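Local atomic coordinates of orotidine 5'-phosphate decarboxylase (PDB entry 3TFX), a protein that probably catalyses the decarboxylation of orotidine 5'-monophosphate to uridine 5'-monophosphate, the last step of de novo UMP synthesis, and works as a homodimer. Residues K77-A91 with A107-V121. Sequence-based numbering, arbitrary orientation.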
ATOM      1  N   LYS A  77     -11.644  -2.255   5.505  1.00 12.09           N
ATOM      2  CA  LYS A  77     -12.870  -3.039   5.671  1.00 12.51           C
ATOM      3  C   LYS A  77     -12.809  -4.359   4.907  1.00 12.48           C
ATOM      4  O   LYS A  77     -13.157  -5.419   5.436  1.00 11.72           O
ATOM      5  CB  LYS A  77     -14.069  -2.236   5.200  1.00 12.60           C
ATOM      6  CG  LYS A  77     -15.406  -2.797   5.612  1.00 13.59           C
ATOM      7  CD  LYS A  77     -16.502  -2.025   4.895  1.00 14.74           C
ATOM      8  CE  LYS A  77     -17.827  -2.730   4.996  1.00 17.17           C
ATOM      9  NZ  LYS A  77     -18.837  -2.017   4.146  1.00 19.87           N
ATOM     10  N   ALA A  78     -12.364  -4.272   3.654  1.00 12.43           N
ATOM     11  CA  ALA A  78     -12.159  -5.447   2.822  1.00 12.32           C
ATOM     12  C   ALA A  78     -11.197  -6.443   3.485  1.00 11.95           C
ATOM     13  O   ALA A  78     -11.443  -7.646   3.466  1.00 11.81           O
ATOM     14  CB  ALA A  78     -11.635  -5.030   1.449  1.00 12.18           C
ATOM     15  N   LEU A  79     -10.115  -5.942   4.074  1.00 11.67           N
ATOM     16  CA  LEU A  79      -9.135  -6.823   4.740  1.00 11.90           C
ATOM     17  C   LEU A  79      -9.651  -7.491   6.019  1.00 12.07           C
ATOM     18  O   LEU A  79      -9.289  -8.637   6.288  1.00 11.92           O
ATOM     19  CB  LEU A  79      -7.796  -6.116   5.003  1.00 10.86           C
ATOM     20  CG  LEU A  79      -7.095  -5.528   3.771  1.00 10.54           C
ATOM     21  CD1 LEU A  79      -5.716  -4.972   4.106  1.00  9.98           C
ATOM     22  CD2 LEU A  79      -7.006  -6.563   2.643  1.00  8.11           C
ATOM     23  N   ALA A  80     -10.485  -6.791   6.791  1.00 12.36           N
ATOM     24  CA  ALA A  80     -11.040  -7.363   8.026  1.00 13.31           C
ATOM     25  C   ALA A  80     -12.003  -8.527   7.751  1.00 14.06           C
ATOM     26  O   ALA A  80     -12.181  -9.404   8.597  1.00 13.93           O
ATOM     27  CB  ALA A  80     -11.693  -6.282   8.902  1.00 12.93           C
ATOM     28  N   LYS A  81     -12.596  -8.551   6.555  1.00 15.57           N
ATOM     29  CA  LYS A  81     -13.474  -9.654   6.143  1.00 16.44           C
ATOM     30  C   LYS A  81     -12.693 -10.959   5.995  1.00 16.82           C
ATOM     31  O   LYS A  81     -13.265 -12.035   6.085  1.00 17.70           O
ATOM     32  CB  LYS A  81     -14.171  -9.337   4.821  1.00 16.76           C
ATOM     33  CG  LYS A  81     -15.160  -8.180   4.847  1.00 17.48           C
ATOM     34  CD  LYS A  81     -15.726  -7.970   3.439  1.00 19.52           C
ATOM     35  CE  LYS A  81     -16.458  -6.636   3.302  1.00 19.76           C
ATOM     36  NZ  LYS A  81     -16.684  -6.266   1.861  1.00 19.41           N
ATOM     37  N   LEU A  82     -11.383 -10.853   5.776  1.00 17.02           N
ATOM     38  CA  LEU A  82     -10.510 -12.016   5.555  1.00 16.64           C
ATOM     39  C   LEU A  82     -10.106 -12.734   6.847  1.00 16.46           C
ATOM     40  O   LEU A  82      -9.540 -13.831   6.802  1.00 16.90           O
ATOM     41  CB  LEU A  82      -9.250 -11.580   4.801  1.00 16.52           C
ATOM     42  CG  LEU A  82      -9.188 -11.476   3.271  1.00 17.03           C
ATOM     43  CD1 LEU A  82     -10.563 -11.446   2.612  1.00 16.71           C
ATOM     44  CD2 LEU A  82      -8.353 -10.280   2.851  1.00 15.16           C
ATOM     45  N   GLY A  83     -10.383 -12.118   7.993  1.00 16.30           N
ATOM     46  CA  GLY A  83     -10.079 -12.725   9.297  1.00 15.45           C
ATOM     47  C   GLY A  83      -8.608 -12.640   9.691  1.00 15.52           C
ATOM     48  O   GLY A  83      -8.098 -13.530  10.369  1.00 15.59           O
ATOM     49  N   ILE A  84      -7.925 -11.577   9.258  1.00 15.20           N
ATOM     50  CA  ILE A  84      -6.518 -11.348   9.630  1.00 14.72           C
ATOM     51  C   ILE A  84      -6.406 -10.762  11.051  1.00 14.43           C
ATOM     52  O   ILE A  84      -7.429 -10.418  11.665  1.00 14.06           O
ATOM     53  CB  ILE A  84      -5.669 -10.569   8.534  1.00 14.75           C
ATOM     54  CG1 ILE A  84      -5.834  -9.037   8.550  1.00 15.52           C
ATOM     55  CG2 ILE A  84      -5.857 -11.168   7.127  1.00 14.57           C
ATOM     56  CD1 ILE A  84      -7.195  -8.506   8.332  1.00 16.31           C
ATOM     57  N   THR A  85      -5.180 -10.703  11.579  1.00 13.33           N
ATOM     58  CA  THR A  85      -4.947 -10.323  12.967  1.00 12.64           C
ATOM     59  C   THR A  85      -4.260  -8.944  13.080  1.00 11.83           C
ATOM     60  O   THR A  85      -4.664  -8.117  13.896  1.00 11.74           O
ATOM     61  CB  THR A  85      -4.122 -11.417  13.705  1.00 12.79           C
ATOM     62  OG1 THR A  85      -4.623 -12.721  13.354  1.00 14.47           O
ATOM     63  CG2 THR A  85      -4.205 -11.246  15.234  1.00 12.73           C
ATOM     64  N   PHE A  86      -3.222  -8.717  12.268  1.00 10.78           N
ATOM     65  CA  PHE A  86      -2.511  -7.435  12.212  1.00  9.82           C
ATOM     66  C   PHE A  86      -2.506  -6.974  10.770  1.00  9.54           C
ATOM     67  O   PHE A  86      -2.391  -7.796   9.857  1.00  9.93           O
ATOM     68  CB  PHE A  86      -1.017  -7.553  12.610  1.00  9.53           C
ATOM     69  CG  PHE A  86      -0.746  -7.867  14.073  1.00 10.45           C
ATOM     70  CD1 PHE A  86      -1.759  -7.910  15.029  1.00 10.37           C
ATOM     71  CD2 PHE A  86       0.566  -8.066  14.493  1.00  9.83           C
ATOM     72  CE1 PHE A  86      -1.460  -8.202  16.378  1.00 11.91           C
ATOM     73  CE2 PHE A  86       0.865  -8.345  15.814  1.00 10.27           C
ATOM     74  CZ  PHE A  86      -0.149  -8.420  16.759  1.00 11.96           C
ATOM     75  N   THR A  87      -2.573  -5.661  10.571  1.00  8.30           N
ATOM     76  CA  THR A  87      -2.396  -5.063   9.260  1.00  7.52           C
ATOM     77  C   THR A  87      -1.751  -3.671   9.393  1.00  7.00           C
ATOM     78  O   THR A  87      -1.851  -3.044  10.447  1.00  7.13           O
ATOM     79  CB  THR A  87      -3.746  -5.026   8.500  1.00  7.30           C
ATOM     80  OG1 THR A  87      -3.507  -5.175   7.101  1.00  8.23           O
ATOM     81  CG2 THR A  87      -4.500  -3.762   8.747  1.00  5.92           C
ATOM     82  N   THR A  88      -1.098  -3.199   8.334  1.00  6.71           N
ATOM     83  CA  THR A  88      -0.373  -1.920   8.347  1.00  5.73           C
ATOM     84  C   THR A  88      -0.959  -0.791   7.482  1.00  6.00           C
ATOM     85  O   THR A  88      -1.598  -1.034   6.452  1.00  5.62           O
ATOM     86  CB  THR A  88       1.101  -2.118   7.900  1.00  5.73           C
ATOM     87  OG1 THR A  88       1.135  -3.011   6.781  1.00  5.40           O
ATOM     88  CG2 THR A  88       1.934  -2.674   9.021  1.00  4.03           C
ATOM     89  N   VAL A  89      -0.717   0.443   7.931  1.00  6.26           N
ATOM     90  CA  VAL A  89      -0.931   1.681   7.158  1.00  6.39           C
ATOM     91  C   VAL A  89       0.273   2.607   7.327  1.00  6.58           C
ATOM     92  O   VAL A  89       1.018   2.501   8.314  1.00  6.68           O
ATOM     93  CB  VAL A  89      -2.224   2.474   7.584  1.00  6.66           C
ATOM     94  CG1 VAL A  89      -3.495   1.694   7.269  1.00  6.02           C
ATOM     95  CG2 VAL A  89      -2.183   2.866   9.066  1.00  6.10           C
ATOM     96  N   HIS A  90       0.451   3.523   6.378  1.00  7.09           N
ATOM     97  CA  HIS A  90       1.441   4.594   6.500  1.00  7.49           C
ATOM     98  C   HIS A  90       0.951   5.759   7.355  1.00  8.08           C
ATOM     99  O   HIS A  90      -0.088   6.365   7.047  1.00  8.25           O
ATOM    100  CB  HIS A  90       1.858   5.090   5.108  1.00  7.66           C
ATOM    101  CG  HIS A  90       2.972   4.291   4.507  1.00  8.35           C
ATOM    102  ND1 HIS A  90       4.295   4.512   4.821  1.00  9.76           N
ATOM    103  CD2 HIS A  90       2.958   3.247   3.648  1.00  8.82           C
ATOM    104  CE1 HIS A  90       5.050   3.647   4.167  1.00 10.56           C
ATOM    105  NE2 HIS A  90       4.262   2.870   3.448  1.00  8.56           N
ATOM    106  N   ALA A  91       1.684   6.059   8.434  1.00  8.38           N
ATOM    107  CA  ALA A  91       1.426   7.255   9.245  1.00  8.89           C
ATOM    108  C   ALA A  91       1.613   8.528   8.410  1.00  9.18           C
ATOM    109  O   ALA A  91       0.941   9.524   8.644  1.00  8.59           O
ATOM    110  CB  ALA A  91       2.344   7.306  10.473  1.00  9.02           C
ATOM    111  N   ALA A 107     -15.753  -2.014  10.863  1.00 15.08           N
ATOM    112  CA  ALA A 107     -16.901  -2.288   9.988  1.00 15.70           C
ATOM    113  C   ALA A 107     -16.803  -3.634   9.273  1.00 16.50           C
ATOM    114  O   ALA A 107     -17.816  -4.286   9.021  1.00 17.33           O
ATOM    115  CB  ALA A 107     -17.061  -1.157   8.967  1.00 15.53           C
ATOM    116  N   GLY A 108     -15.587  -4.060   8.954  1.00 16.65           N
ATOM    117  CA  GLY A 108     -15.386  -5.292   8.202  1.00 17.69           C
ATOM    118  C   GLY A 108     -15.216  -6.552   9.030  1.00 18.55           C
ATOM    119  O   GLY A 108     -15.195  -7.650   8.484  1.00 18.43           O
ATOM    120  N   THR A 109     -15.091  -6.406  10.346  1.00 19.14           N
ATOM    121  CA  THR A 109     -14.918  -7.570  11.218  1.00 19.93           C
ATOM    122  C   THR A 109     -16.238  -8.324  11.415  1.00 20.44           C
ATOM    123  O   THR A 109     -17.225  -7.726  11.856  1.00 19.64           O
ATOM    124  CB  THR A 109     -14.362  -7.157  12.599  1.00 19.63           C
ATOM    125  OG1 THR A 109     -13.214  -6.330  12.413  1.00 19.52           O
ATOM    126  CG2 THR A 109     -13.954  -8.393  13.422  1.00 20.07           C
ATOM    127  N   PRO A 110     -16.254  -9.638  11.103  1.00 21.65           N
ATOM    128  CA  PRO A 110     -17.427 -10.478  11.375  1.00 22.64           C
ATOM    129  C   PRO A 110     -17.739 -10.503  12.864  1.00 23.62           C
ATOM    130  O   PRO A 110     -16.817 -10.475  13.686  1.00 23.56           O
ATOM    131  CB  PRO A 110     -16.987 -11.863  10.898  1.00 22.42           C
ATOM    132  CG  PRO A 110     -15.932 -11.597   9.903  1.00 22.81           C
ATOM    133  CD  PRO A 110     -15.188 -10.412  10.446  1.00 22.13           C
ATOM    134  N   ALA A 111     -19.025 -10.515  13.208  1.00 24.86           N
ATOM    135  CA  ALA A 111     -19.449 -10.538  14.606  1.00 25.69           C
ATOM    136  C   ALA A 111     -18.857 -11.753  15.312  1.00 26.36           C
ATOM    137  O   ALA A 111     -18.677 -12.818  14.704  1.00 26.52           O
ATOM    138  CB  ALA A 111     -20.979 -10.542  14.712  1.00 26.05           C
ATOM    139  N   GLY A 112     -18.530 -11.580  16.586  1.00 26.77           N
ATOM    140  CA  GLY A 112     -17.873 -12.634  17.347  1.00 27.33           C
ATOM    141  C   GLY A 112     -16.368 -12.526  17.219  1.00 27.44           C
ATOM    142  O   GLY A 112     -15.654 -12.592  18.219  1.00 28.28           O
ATOM    143  N   HIS A 113     -15.893 -12.343  15.987  1.00 26.90           N
ATOM    144  CA  HIS A 113     -14.460 -12.225  15.693  1.00 26.19           C
ATOM    145  C   HIS A 113     -13.806 -10.988  16.310  1.00 24.77           C
ATOM    146  O   HIS A 113     -14.470 -10.011  16.653  1.00 24.27           O
ATOM    147  CB  HIS A 113     -14.219 -12.236  14.184  1.00 26.79           C
ATOM    148  CG  HIS A 113     -14.567 -13.533  13.522  1.00 29.44           C
ATOM    149  ND1 HIS A 113     -15.802 -14.135  13.658  1.00 32.10           N
ATOM    150  CD2 HIS A 113     -13.846 -14.334  12.703  1.00 31.40           C
ATOM    151  CE1 HIS A 113     -15.821 -15.256  12.958  1.00 32.81           C
ATOM    152  NE2 HIS A 113     -14.648 -15.398  12.366  1.00 32.91           N
ATOM    153  N   SER A 114     -12.488 -11.043  16.441  1.00 23.17           N
ATOM    154  CA  SER A 114     -11.731  -9.948  17.019  1.00 21.87           C
ATOM    155  C   SER A 114     -11.285  -8.951  15.928  1.00 20.00           C
ATOM    156  O   SER A 114     -10.829  -9.357  14.856  1.00 19.65           O
ATOM    157  CB  SER A 114     -10.542 -10.514  17.799  1.00 22.08           C
ATOM    158  OG  SER A 114      -9.684  -9.480  18.243  1.00 25.38           O
ATOM    159  N   VAL A 115     -11.431  -7.652  16.201  1.00 17.96           N
ATOM    160  CA  VAL A 115     -11.040  -6.602  15.249  1.00 15.53           C
ATOM    161  C   VAL A 115      -9.516  -6.641  15.051  1.00 14.65           C
ATOM    162  O   VAL A 115      -8.759  -6.604  16.025  1.00 13.90           O
ATOM    163  CB  VAL A 115     -11.447  -5.177  15.721  1.00 15.56           C
ATOM    164  CG1 VAL A 115     -11.054  -4.116  14.668  1.00 14.00           C
ATOM    165  CG2 VAL A 115     -12.948  -5.077  16.045  1.00 15.01           C
ATOM    166  N   PRO A 116      -9.064  -6.716  13.790  1.00 13.58           N
ATOM    167  CA  PRO A 116      -7.636  -6.709  13.512  1.00 12.90           C
ATOM    168  C   PRO A 116      -6.937  -5.512  14.170  1.00 12.44           C
ATOM    169  O   PRO A 116      -7.536  -4.445  14.322  1.00 12.60           O
ATOM    170  CB  PRO A 116      -7.582  -6.569  11.988  1.00 13.69           C
ATOM    171  CG  PRO A 116      -8.842  -7.139  11.496  1.00 12.62           C
ATOM    172  CD  PRO A 116      -9.869  -6.925  12.572  1.00 13.67           C
ATOM    173  N   LYS A 117      -5.689  -5.699  14.573  1.00 11.35           N
ATOM    174  CA  LYS A 117      -4.907  -4.608  15.158  1.00 10.87           C
ATOM    175  C   LYS A 117      -4.330  -3.764  14.024  1.00 10.12           C
ATOM    176  O   LYS A 117      -3.819  -4.307  13.056  1.00 10.18           O
ATOM    177  CB  LYS A 117      -3.795  -5.155  16.068  1.00 10.46           C
ATOM    178  CG  LYS A 117      -4.310  -5.999  17.225  1.00 11.79           C
ATOM    179  CD  LYS A 117      -4.661  -5.100  18.401  1.00 15.85           C
ATOM    180  CE  LYS A 117      -6.001  -5.427  19.029  1.00 19.01           C
ATOM    181  NZ  LYS A 117      -5.962  -6.588  19.948  1.00 20.98           N
ATOM    182  N   LEU A 118      -4.443  -2.444  14.139  1.00  9.53           N
ATOM    183  CA  LEU A 118      -3.939  -1.527  13.114  1.00  8.60           C
ATOM    184  C   LEU A 118      -2.566  -1.033  13.515  1.00  8.18           C
ATOM    185  O   LEU A 118      -2.402  -0.378  14.545  1.00  8.26           O
ATOM    186  CB  LEU A 118      -4.880  -0.329  12.946  1.00  8.38           C
ATOM    187  CG  LEU A 118      -4.503   0.785  11.969  1.00  8.56           C
ATOM    188  CD1 LEU A 118      -4.405   0.245  10.537  1.00  5.00           C
ATOM    189  CD2 LEU A 118      -5.533   1.942  12.069  1.00  6.96           C
ATOM    190  N   LEU A 119      -1.580  -1.317  12.689  1.00  7.67           N
ATOM    191  CA  LEU A 119      -0.224  -0.918  13.008  1.00  7.65           C
ATOM    192  C   LEU A 119       0.243   0.150  12.037  1.00  7.33           C
ATOM    193  O   LEU A 119       0.059   0.014  10.826  1.00  7.67           O
ATOM    194  CB  LEU A 119       0.713  -2.137  12.949  1.00  7.85           C
ATOM    195  CG  LEU A 119       0.321  -3.348  13.796  1.00  7.39           C
ATOM    196  CD1 LEU A 119       1.121  -4.580  13.367  1.00  5.48           C
ATOM    197  CD2 LEU A 119       0.552  -3.048  15.273  1.00  7.34           C
ATOM    198  N   ALA A 120       0.862   1.196  12.560  1.00  6.86           N
ATOM    199  CA  ALA A 120       1.365   2.281  11.721  1.00  7.76           C
ATOM    200  C   ALA A 120       2.812   2.060  11.363  1.00  8.29           C
ATOM    201  O   ALA A 120       3.646   1.726  12.218  1.00  8.53           O
ATOM    202  CB  ALA A 120       1.202   3.634  12.401  1.00  7.22           C
ATOM    203  N   VAL A 121       3.093   2.208  10.080  1.00  8.96           N
ATOM    204  CA  VAL A 121       4.447   2.324   9.615  1.00 10.09           C
ATOM    205  C   VAL A 121       4.819   3.775   9.741  1.00 11.26           C
ATOM    206  O   VAL A 121       4.003   4.683   9.518  1.00 11.47           O
ATOM    207  CB  VAL A 121       4.603   1.836   8.160  1.00 10.83           C
ATOM    208  CG1 VAL A 121       5.924   2.333   7.532  1.00 10.04           C
ATOM    209  CG2 VAL A 121       4.506   0.306   8.126  1.00 10.70           C
TER
HETATM  210  O   HOH W   1      -6.691  -8.755  16.463  1.00 27.77           O
HETATM  211  O   HOH W   2       4.549   6.212   6.896  1.00  9.94           O
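Phe86 and Leu119 both set their CG beside the backbone N (chi1 -69° and -54°), a choice that brings the Leu119 methyl CD1 to 3.7 Å from Phe86 CD2. At the other rim of the ring, CD1 of Phe86 meets Lys117 CB at 3.6 Å, so the phenyl group spans two alternate side chains of the adjoining strand; Phe33 meets it from another strand of the barrel. With alanine at Phe86, Leu119 CD1 and the aliphatic base of Lys117 are likely to lose their shared partner, opening a gap on the inner side of the barrel wall. The parallel ladder of six backbone hydrogen bonds runs one residue beyond strand 86-90 at each end, from Lys117 N to Thr85 O (2.7 Å) through to Ala91 N to Val121 O (2.9 Å).

Side chains alternate along a strand, and those of Val89 and Leu118 turn to the other face of the sheet, toward helix 95-108. There Leu118 CD1 touches both methyls of Val89, 3.7 Å from CG1, its side chain crossing that of valine at about a right angle. Before the strands, Pro116 lays CG 3.8 Å from Ile84 CD1, and Gly108 packs so closely on Lys77 and Ala80 that a side chain there would clash with Lys77 O.

At the C-terminal end, Val121 CG1 lies 3.7 Å from His90 CE1, while a water joins His90 ND1 to Val121 O; His90 NE2 is hydrogen-bonded to His66 O of the second subunit. Nearby, Thr88 OG1 is hydrogen-bonded to OD1 of Asp62, predicted to bind the substrate, and to the backbone N of Lys64, the predicted proton donor. Adjacent parallel strands linked through helix 95-108 form a beta-alpha-beta unit of the TIM barrel, with the active site at the strands' C-terminal ends.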